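Local coordinates for protein titin (Homo sapiens, PDB 3LCY) that forms part of the giant sarcomeric filament of striated muscle, here as two tandem immunoglobulin domains of its A-band region, at residues A116-Y127 against E156-Q167. Numbering follows the deposited sequence.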
loop_
_atom_site.group_PDB
_atom_site.type_symbol
_atom_site.label_atom_id
_atom_site.label_comp_id
_atom_site.label_asym_id
_atom_site.label_seq_id
_atom_site.Cartn_x
_atom_site.Cartn_y
_atom_site.Cartn_z
ATOM N N ALA A 116 6.096 -1.056 31.157
ATOM C CA ALA A 116 6.709 -0.708 32.436
ATOM C C ALA A 116 6.024 0.518 33.020
ATOM O O ALA A 116 5.668 1.436 32.291
ATOM C CB ALA A 116 8.185 -0.458 32.264
ATOM N N VAL A 117 5.839 0.544 34.333
ATOM C CA VAL A 117 5.177 1.682 34.947
ATOM C C VAL A 117 5.972 2.961 34.763
ATOM O O VAL A 117 7.170 3.003 35.005
ATOM C CB VAL A 117 4.944 1.465 36.453
ATOM C CG1 VAL A 117 3.956 2.481 36.991
ATOM C CG2 VAL A 117 4.462 0.062 36.715
ATOM N N GLY A 118 5.276 4.005 34.342
ATOM C CA GLY A 118 5.866 5.308 34.126
ATOM C C GLY A 118 6.509 5.483 32.769
ATOM O O GLY A 118 6.904 6.581 32.406
ATOM N N SER A 119 6.594 4.406 32.003
ATOM C CA SER A 119 7.184 4.471 30.671
ATOM C C SER A 119 6.125 4.595 29.582
ATOM O O SER A 119 4.931 4.439 29.837
ATOM C CB SER A 119 8.051 3.239 30.404
ATOM O OG SER A 119 7.254 2.076 30.252
ATOM N N THR A 120 6.577 4.871 28.364
ATOM C CA THR A 120 5.687 4.950 27.216
ATOM C C THR A 120 5.497 3.570 26.604
ATOM O O THR A 120 6.456 2.814 26.453
ATOM C CB THR A 120 6.239 5.900 26.142
ATOM O OG1 THR A 120 6.184 7.248 26.622
ATOM C CG2 THR A 120 5.424 5.791 24.864
ATOM N N LEU A 121 4.257 3.242 26.258
ATOM C CA LEU A 121 3.962 1.966 25.622
ATOM C C LEU A 121 3.463 2.176 24.197
ATOM O O LEU A 121 2.507 2.917 23.967
ATOM C CB LEU A 121 2.932 1.182 26.434
ATOM C CG LEU A 121 2.515 -0.164 25.837
ATOM C CD1 LEU A 121 3.732 -1.047 25.602
ATOM C CD2 LEU A 121 1.505 -0.863 26.732
ATOM N N ARG A 122 4.114 1.524 23.240
ATOM C CA ARG A 122 3.736 1.668 21.841
ATOM C C ARG A 122 3.222 0.355 21.263
ATOM O O ARG A 122 3.919 -0.659 21.278
ATOM C CB ARG A 122 4.915 2.191 21.016
ATOM C CG ARG A 122 5.567 3.440 21.597
ATOM C CD ARG A 122 6.816 3.846 20.826
ATOM N NE ARG A 122 6.557 4.899 19.848
ATOM C CZ ARG A 122 6.601 6.200 20.121
ATOM N NH1 ARG A 122 6.355 7.092 19.172
ATOM N NH2 ARG A 122 6.897 6.611 21.346
ATOM N N LEU A 123 2.007 0.384 20.727
ATOM C CA LEU A 123 1.422 -0.791 20.102
ATOM C C LEU A 123 1.512 -0.505 18.610
ATOM O O LEU A 123 0.902 0.427 18.110
ATOM C CB LEU A 123 -0.022 -0.983 20.546
ATOM C CG LEU A 123 -0.244 -1.857 21.780
ATOM C CD1 LEU A 123 0.892 -1.718 22.756
ATOM C CD2 LEU A 123 -1.556 -1.517 22.444
ATOM N N HIS A 124 2.283 -1.322 17.907
ATOM C CA HIS A 124 2.518 -1.143 16.478
ATOM C C HIS A 124 1.906 -2.285 15.671
ATOM O O HIS A 124 2.519 -3.338 15.508
ATOM C CB HIS A 124 4.022 -1.047 16.217
ATOM C CG HIS A 124 4.374 -0.719 14.802
ATOM N ND1 HIS A 124 4.323 0.558 14.296
ATOM C CD2 HIS A 124 4.797 -1.509 13.781
ATOM C CE1 HIS A 124 4.694 0.549 13.029
ATOM N NE2 HIS A 124 4.987 -0.698 12.695
ATOM N N VAL A 125 0.695 -2.067 15.165
ATOM C CA VAL A 125 -0.050 -3.116 14.472
ATOM C C VAL A 125 0.035 -3.010 12.950
ATOM O O VAL A 125 -0.462 -2.053 12.356
ATOM C CB VAL A 125 -1.537 -3.118 14.884
ATOM C CG1 VAL A 125 -2.278 -4.253 14.195
ATOM C CG2 VAL A 125 -1.672 -3.232 16.392
ATOM N N MET A 126 0.639 -4.010 12.324
ATOM C CA MET A 126 0.706 -4.086 10.875
ATOM C C MET A 126 -0.583 -4.712 10.333
ATOM O O MET A 126 -1.118 -5.653 10.887
ATOM C CB MET A 126 1.925 -4.876 10.427
ATOM C CG MET A 126 3.247 -4.313 10.883
ATOM S SD MET A 126 3.755 -2.794 10.083
ATOM C CE MET A 126 4.160 -3.347 8.450
ATOM N N TYR A 127 -1.091 -4.174 9.246
ATOM C CA TYR A 127 -2.319 -4.682 8.677
ATOM C C TYR A 127 -2.305 -4.699 7.167
ATOM O O TYR A 127 -1.503 -4.045 6.531
ATOM C CB TYR A 127 -3.501 -3.837 9.131
ATOM C CG TYR A 127 -3.587 -2.527 8.415
ATOM C CD1 TYR A 127 -4.279 -2.409 7.233
ATOM C CD2 TYR A 127 -2.950 -1.409 8.906
ATOM C CE1 TYR A 127 -4.337 -1.233 6.576
ATOM C CE2 TYR A 127 -3.018 -0.224 8.249
ATOM C CZ TYR A 127 -3.713 -0.146 7.090
ATOM O OH TYR A 127 -3.798 1.026 6.427
ATOM N N GLU A 156 -0.913 3.751 5.825
ATOM C CA GLU A 156 -1.391 2.753 4.876
ATOM C C GLU A 156 -0.690 1.410 5.076
ATOM O O GLU A 156 -0.861 0.485 4.284
ATOM C CB GLU A 156 -1.212 3.239 3.434
ATOM C CG GLU A 156 0.207 3.136 2.896
ATOM C CD GLU A 156 1.099 4.281 3.340
ATOM O OE1 GLU A 156 0.666 5.091 4.185
ATOM O OE2 GLU A 156 2.239 4.369 2.837
ATOM N N HIS A 157 0.091 1.303 6.145
ATOM C CA HIS A 157 0.799 0.063 6.442
ATOM C C HIS A 157 0.591 -0.400 7.880
ATOM O O HIS A 157 0.805 -1.570 8.197
ATOM C CB HIS A 157 2.294 0.206 6.147
ATOM C CG HIS A 157 2.622 0.262 4.696
ATOM N ND1 HIS A 157 2.214 -0.704 3.791
ATOM C CD2 HIS A 157 3.340 1.156 3.962
ATOM C CE1 HIS A 157 2.648 -0.406 2.590
ATOM N NE2 HIS A 157 3.340 0.728 2.668
ATOM N N TYR A 158 0.174 0.511 8.752
ATOM C CA TYR A 158 -0.001 0.168 10.160
ATOM C C TYR A 158 -0.845 1.185 10.919
ATOM O O TYR A 158 -1.082 2.295 10.446
ATOM C CB TYR A 158 1.363 0.031 10.847
ATOM C CG TYR A 158 2.201 1.290 10.779
ATOM C CD1 TYR A 158 3.270 1.389 9.899
ATOM C CD2 TYR A 158 1.912 2.384 11.585
ATOM C CE1 TYR A 158 4.032 2.538 9.829
ATOM C CE2 TYR A 158 2.668 3.539 11.523
ATOM C CZ TYR A 158 3.728 3.610 10.641
ATOM O OH TYR A 158 4.489 4.753 10.565
ATOM N N THR A 159 -1.291 0.788 12.106
ATOM C CA THR A 159 -1.903 1.711 13.048
ATOM C C THR A 159 -1.079 1.704 14.334
ATOM O O THR A 159 -0.890 0.660 14.960
ATOM C CB THR A 159 -3.368 1.342 13.337
ATOM O OG1 THR A 159 -3.867 2.160 14.402
ATOM C CG2 THR A 159 -3.487 -0.123 13.723
ATOM N N HIS A 160 -0.572 2.874 14.709
ATOM C CA HIS A 160 0.391 2.971 15.800
ATOM C C HIS A 160 -0.161 3.747 16.989
ATOM O O HIS A 160 -0.413 4.947 16.895
ATOM C CB HIS A 160 1.683 3.623 15.300
ATOM C CG HIS A 160 2.811 3.567 16.282
ATOM N ND1 HIS A 160 3.747 2.562 16.284
ATOM C CD2 HIS A 160 3.150 4.401 17.301
ATOM C CE1 HIS A 160 4.620 2.771 17.258
ATOM N NE2 HIS A 160 4.275 3.880 17.886
ATOM N N LEU A 161 -0.346 3.054 18.109
ATOM C CA LEU A 161 -0.835 3.682 19.331
ATOM C C LEU A 161 0.292 3.861 20.343
ATOM O O LEU A 161 0.937 2.892 20.742
ATOM C CB LEU A 161 -1.960 2.853 19.955
ATOM C CG LEU A 161 -2.427 3.281 21.351
ATOM C CD1 LEU A 161 -3.051 4.667 21.309
ATOM C CD2 LEU A 161 -3.406 2.275 21.931
ATOM N N VAL A 162 0.476 5.079 20.789
ATOM C CA VAL A 162 1.432 5.385 21.824
ATOM C C VAL A 162 0.824 5.948 23.130
ATOM O O VAL A 162 0.111 6.887 23.147
ATOM C CB VAL A 162 2.604 6.229 21.262
ATOM C CG1 VAL A 162 2.154 7.245 20.394
ATOM C CG2 VAL A 162 3.360 6.833 22.295
ATOM N N MET A 163 1.129 5.328 24.234
ATOM C CA MET A 163 0.588 5.753 25.480
ATOM C C MET A 163 1.674 6.245 26.384
ATOM O O MET A 163 2.590 5.563 26.678
ATOM C CB MET A 163 -0.224 4.635 26.096
ATOM C CG MET A 163 -1.560 4.473 25.435
ATOM S SD MET A 163 -2.530 3.045 25.779
ATOM C CE MET A 163 -1.321 1.856 26.104
ATOM N N LYS A 164 1.552 7.473 26.820
ATOM C CA LYS A 164 2.547 8.071 27.663
ATOM C C LYS A 164 2.306 7.830 29.115
ATOM O O LYS A 164 1.215 7.887 29.552
ATOM C CB LYS A 164 2.587 9.553 27.435
ATOM C CG LYS A 164 3.826 9.986 26.804
ATOM C CD LYS A 164 3.921 11.471 26.630
ATOM C CE LYS A 164 3.451 11.945 25.283
ATOM N NZ LYS A 164 3.452 13.430 25.218
ATOM N N ASN A 165 3.349 7.585 29.866
ATOM C CA ASN A 165 3.256 7.453 31.296
ATOM C C ASN A 165 2.228 6.503 31.794
ATOM O O ASN A 165 1.320 6.870 32.489
ATOM C CB ASN A 165 3.166 8.773 32.042
ATOM C CG ASN A 165 3.034 8.572 33.560
ATOM O OD1 ASN A 165 1.947 8.416 34.068
ATOM N ND2 ASN A 165 4.136 8.566 34.264
ATOM N N VAL A 166 2.374 5.249 31.402
ATOM C CA VAL A 166 1.426 4.228 31.797
ATOM C C VAL A 166 1.407 3.920 33.286
ATOM O O VAL A 166 2.442 3.845 33.940
ATOM C CB VAL A 166 1.658 2.929 31.015
ATOM C CG1 VAL A 166 1.659 3.215 29.533
ATOM C CG2 VAL A 166 2.954 2.279 31.441
ATOM N N GLN A 167 0.199 3.739 33.795
ATOM C CA GLN A 167 -0.041 3.404 35.184
ATOM C C GLN A 167 -1.028 2.250 35.140
ATOM O O GLN A 167 -1.891 2.209 34.274
ATOM C CB GLN A 167 -0.592 4.599 35.950
ATOM C CG GLN A 167 0.442 5.673 36.207
ATOM C CD GLN A 167 1.658 5.139 36.933
ATOM O OE1 GLN A 167 1.571 4.165 37.670
ATOM N NE2 GLN A 167 2.800 5.777 36.727
HETATM O O HOH W 1 6.443 8.144 29.290
HETATM O O HOH W 2 1.486 -3.919 6.737
#
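His124 and His160 meet ND1 to ND1 at 2.9 Å, a hydrogen bond whose proton may belong to either ring. The rings touch rim to rim, their planes 63° apart; with CG anti to the backbone N in both (chi1 -174° and -171°), each imidazole leans toward the opposite strand. At the edge of the same His160 ring, its other nitrogen, NE2, accepts a weak, bent bond from Arg122 NE at 3.2 Å, and the methyl Val162 CG2 lies over one face of the guanidinium. His124 CE1 sits above the centre of the Tyr158 ring, 3.4 Å from Tyr158 CG; Tyr158 OH is hydrogen-bonded to Glu153 OE1. These residues line one face of the antiparallel pair 121-127 and 158-163, strands B and E of an I-set immunoglobulin sandwich. Leu121, Leu123 and Val125, paired with Met163, Leu161 and Thr159, face the core, where Trp137 packs on Val125 and Leu161. Three pairs of backbone bonds join the strands, including Leu123 N to Leu161 O at 2.7 Å. Beyond them, the type II turn from Ala116 to Ser119 is tied on by Gly118 N to Val166 O (2.9 Å) and Val166 N to Ser119 O (3.1 Å), while water links Thr120 OG1 to Asn165 N.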